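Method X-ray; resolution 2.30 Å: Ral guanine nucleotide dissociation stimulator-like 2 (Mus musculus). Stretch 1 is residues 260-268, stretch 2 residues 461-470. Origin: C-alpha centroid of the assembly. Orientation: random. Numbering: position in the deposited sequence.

Stretch 1 260-268: VVSSVLGAT
Stretch 2, residues 461-470: QSHRVSCEVE

How do the two backbones meet? Residues 260-264 are helical, and Gly-266, at phi/psi 60/31, turns the chain into the strand at 267-268; positive phi favours glycine. The second helix, 461-469, lies beside this end. Register is set by CA-CA distances of 7.2 Å for Val-261 to Ser-462 and 6.7 Å for Leu-265 to Ser-466, one helical turn farther along both stretches.

What does Leu-265 do? Its CA-to-CB bond points toward the second helix, and rotamer m,t (-68°, 171°) spreads its methyls along that surface. CD1 sits 3.5 Å from Ser-462 O, while CD2 reaches Ser-466 CB at 3.8 Å and Val-469 CG2 at 4.1 Å. Val-469 is m (-62°).

Which smaller side chains complete the packing? Val-465, t at 175°, places CG1 3.9 Å from Leu-265 CB and 4.2 Å from Ala-267 CB. Val-261, t at 172°, brings CG1 within 3.6 Å of Ser-462 CB.

Where does the polar chemistry go? No hydrogen bond crosses; contact is by van der Waals packing, burying 248 Å² in total. Ser-462 and Ser-466 are both p, and Ser-466 OG lies 2.9 Å from His-463 O, within its own helix. Ser-262, t, donates OG to Ala-267 O at 2.5 Å, tying helix to strand.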

# COMPACT_ATOMS: atom_id res chain seq x y z
N VAL A 260 -10.70 20.47 7.48
CA VAL A 260 -12.17 20.52 7.45
C VAL A 260 -12.72 20.92 8.82
O VAL A 260 -13.52 21.85 8.92
CB VAL A 260 -12.79 19.17 7.01
CG1 VAL A 260 -14.31 19.26 6.98
CG2 VAL A 260 -12.28 18.76 5.64
N VAL A 261 -12.28 20.22 9.87
CA VAL A 261 -12.68 20.51 11.24
C VAL A 261 -12.35 21.97 11.60
O VAL A 261 -13.20 22.70 12.11
CB VAL A 261 -12.00 19.54 12.25
CG1 VAL A 261 -12.25 19.97 13.69
CG2 VAL A 261 -12.50 18.11 12.03
N SER A 262 -11.11 22.37 11.30
CA SER A 262 -10.60 23.71 11.60
C SER A 262 -11.40 24.83 10.93
O SER A 262 -11.76 25.81 11.58
CB SER A 262 -9.12 23.79 11.22
OG SER A 262 -8.58 25.07 11.51
N SER A 263 -11.68 24.68 9.63
CA SER A 263 -12.36 25.72 8.86
C SER A 263 -13.84 25.85 9.22
O SER A 263 -14.36 26.97 9.31
CB SER A 263 -12.20 25.49 7.36
OG SER A 263 -13.07 24.48 6.88
N VAL A 264 -14.50 24.71 9.42
CA VAL A 264 -15.90 24.69 9.85
C VAL A 264 -16.05 25.38 11.21
O VAL A 264 -17.01 26.13 11.43
CB VAL A 264 -16.48 23.24 9.88
CG1 VAL A 264 -17.78 23.18 10.66
CG2 VAL A 264 -16.69 22.73 8.46
N LEU A 265 -15.10 25.14 12.11
CA LEU A 265 -15.09 25.79 13.41
C LEU A 265 -14.52 27.22 13.34
O LEU A 265 -14.59 27.96 14.32
CB LEU A 265 -14.31 24.96 14.44
CG LEU A 265 -14.93 23.62 14.85
CD1 LEU A 265 -13.95 22.82 15.69
CD2 LEU A 265 -16.25 23.81 15.60
N GLY A 266 -13.97 27.58 12.18
CA GLY A 266 -13.39 28.90 11.96
C GLY A 266 -12.24 29.21 12.89
O GLY A 266 -12.01 30.37 13.25
N ALA A 267 -11.52 28.16 13.29
CA ALA A 267 -10.47 28.27 14.30
C ALA A 267 -9.08 28.01 13.73
O ALA A 267 -8.91 27.26 12.77
CB ALA A 267 -10.77 27.33 15.45
N THR A 268 -8.08 28.63 14.35
CA THR A 268 -6.69 28.45 13.97
C THR A 268 -5.87 28.03 15.19
O THR A 268 -5.86 28.72 16.21
CB THR A 268 -6.10 29.74 13.35
OG1 THR A 268 -6.92 30.15 12.25
CG2 THR A 268 -4.68 29.52 12.86
N GLN A 461 -8.68 20.60 21.18
CA GLN A 461 -9.00 21.99 20.82
C GLN A 461 -10.34 22.10 20.09
O GLN A 461 -11.13 23.01 20.38
CB GLN A 461 -7.89 22.59 19.96
CG GLN A 461 -6.62 22.91 20.72
CD GLN A 461 -5.44 23.23 19.81
OE1 GLN A 461 -5.25 22.59 18.77
NE2 GLN A 461 -4.64 24.21 20.20
N SER A 462 -10.59 21.19 19.15
CA SER A 462 -11.81 21.20 18.35
C SER A 462 -13.06 20.95 19.19
O SER A 462 -14.11 21.55 18.94
CB SER A 462 -11.71 20.18 17.21
OG SER A 462 -11.59 18.86 17.71
N HIS A 463 -12.95 20.06 20.17
CA HIS A 463 -14.03 19.79 21.11
C HIS A 463 -14.37 21.03 21.94
O HIS A 463 -15.54 21.31 22.20
CB HIS A 463 -13.67 18.62 22.03
CG HIS A 463 -14.74 18.29 23.03
ND1 HIS A 463 -14.73 18.78 24.32
CD2 HIS A 463 -15.85 17.51 22.93
CE1 HIS A 463 -15.79 18.32 24.97
NE2 HIS A 463 -16.48 17.55 24.15
N ARG A 464 -13.33 21.77 22.33
CA ARG A 464 -13.49 22.99 23.11
C ARG A 464 -14.18 24.10 22.30
O ARG A 464 -15.12 24.73 22.79
CB ARG A 464 -12.12 23.48 23.61
CG ARG A 464 -12.19 24.63 24.60
CD ARG A 464 -10.95 25.49 24.52
NE ARG A 464 -11.08 26.72 25.30
CZ ARG A 464 -10.43 27.85 25.04
NH1 ARG A 464 -9.60 27.92 24.01
NH2 ARG A 464 -10.61 28.91 25.82
N VAL A 465 -13.71 24.32 21.08
CA VAL A 465 -14.25 25.37 20.20
C VAL A 465 -15.71 25.11 19.83
O VAL A 465 -16.52 26.04 19.81
CB VAL A 465 -13.37 25.58 18.93
CG1 VAL A 465 -14.00 26.60 17.98
CG2 VAL A 465 -11.97 26.04 19.32
N SER A 466 -16.05 23.85 19.55
CA SER A 466 -17.43 23.47 19.23
C SER A 466 -18.38 23.69 20.41
O SER A 466 -19.55 24.01 20.20
CB SER A 466 -17.50 22.02 18.75
OG SER A 466 -17.11 21.12 19.76
N CYS A 467 -17.87 23.50 21.62
CA CYS A 467 -18.64 23.78 22.84
C CYS A 467 -18.80 25.28 23.07
O CYS A 467 -19.73 25.71 23.75
CB CYS A 467 -17.99 23.11 24.06
SG CYS A 467 -18.25 21.31 24.16
N GLU A 468 -17.90 26.07 22.48
CA GLU A 468 -17.94 27.53 22.56
C GLU A 468 -18.80 28.17 21.48
O GLU A 468 -19.53 29.13 21.75
CB GLU A 468 -16.52 28.11 22.52
CG GLU A 468 -15.75 27.97 23.82
CD GLU A 468 -14.28 28.33 23.70
OE1 GLU A 468 -13.89 28.99 22.71
OE2 GLU A 468 -13.51 27.94 24.60
N VAL A 469 -18.72 27.66 20.25
CA VAL A 469 -19.47 28.24 19.13
C VAL A 469 -20.93 27.77 19.06
O VAL A 469 -21.79 28.48 18.54
CB VAL A 469 -18.76 28.06 17.75
CG1 VAL A 469 -17.41 28.78 17.75
CG2 VAL A 469 -18.60 26.59 17.38
N GLU A 470 -21.19 26.57 19.59
CA GLU A 470 -22.55 26.08 19.79
C GLU A 470 -22.65 25.38 21.15
O GLU A 470 -22.37 24.19 21.26
CB GLU A 470 -23.01 25.16 18.65
CG GLU A 470 -23.49 25.91 17.40
CD GLU A 470 -24.21 25.02 16.39
OE1 GLU A 470 -25.05 24.18 16.80
OE2 GLU A 470 -23.96 25.17 15.18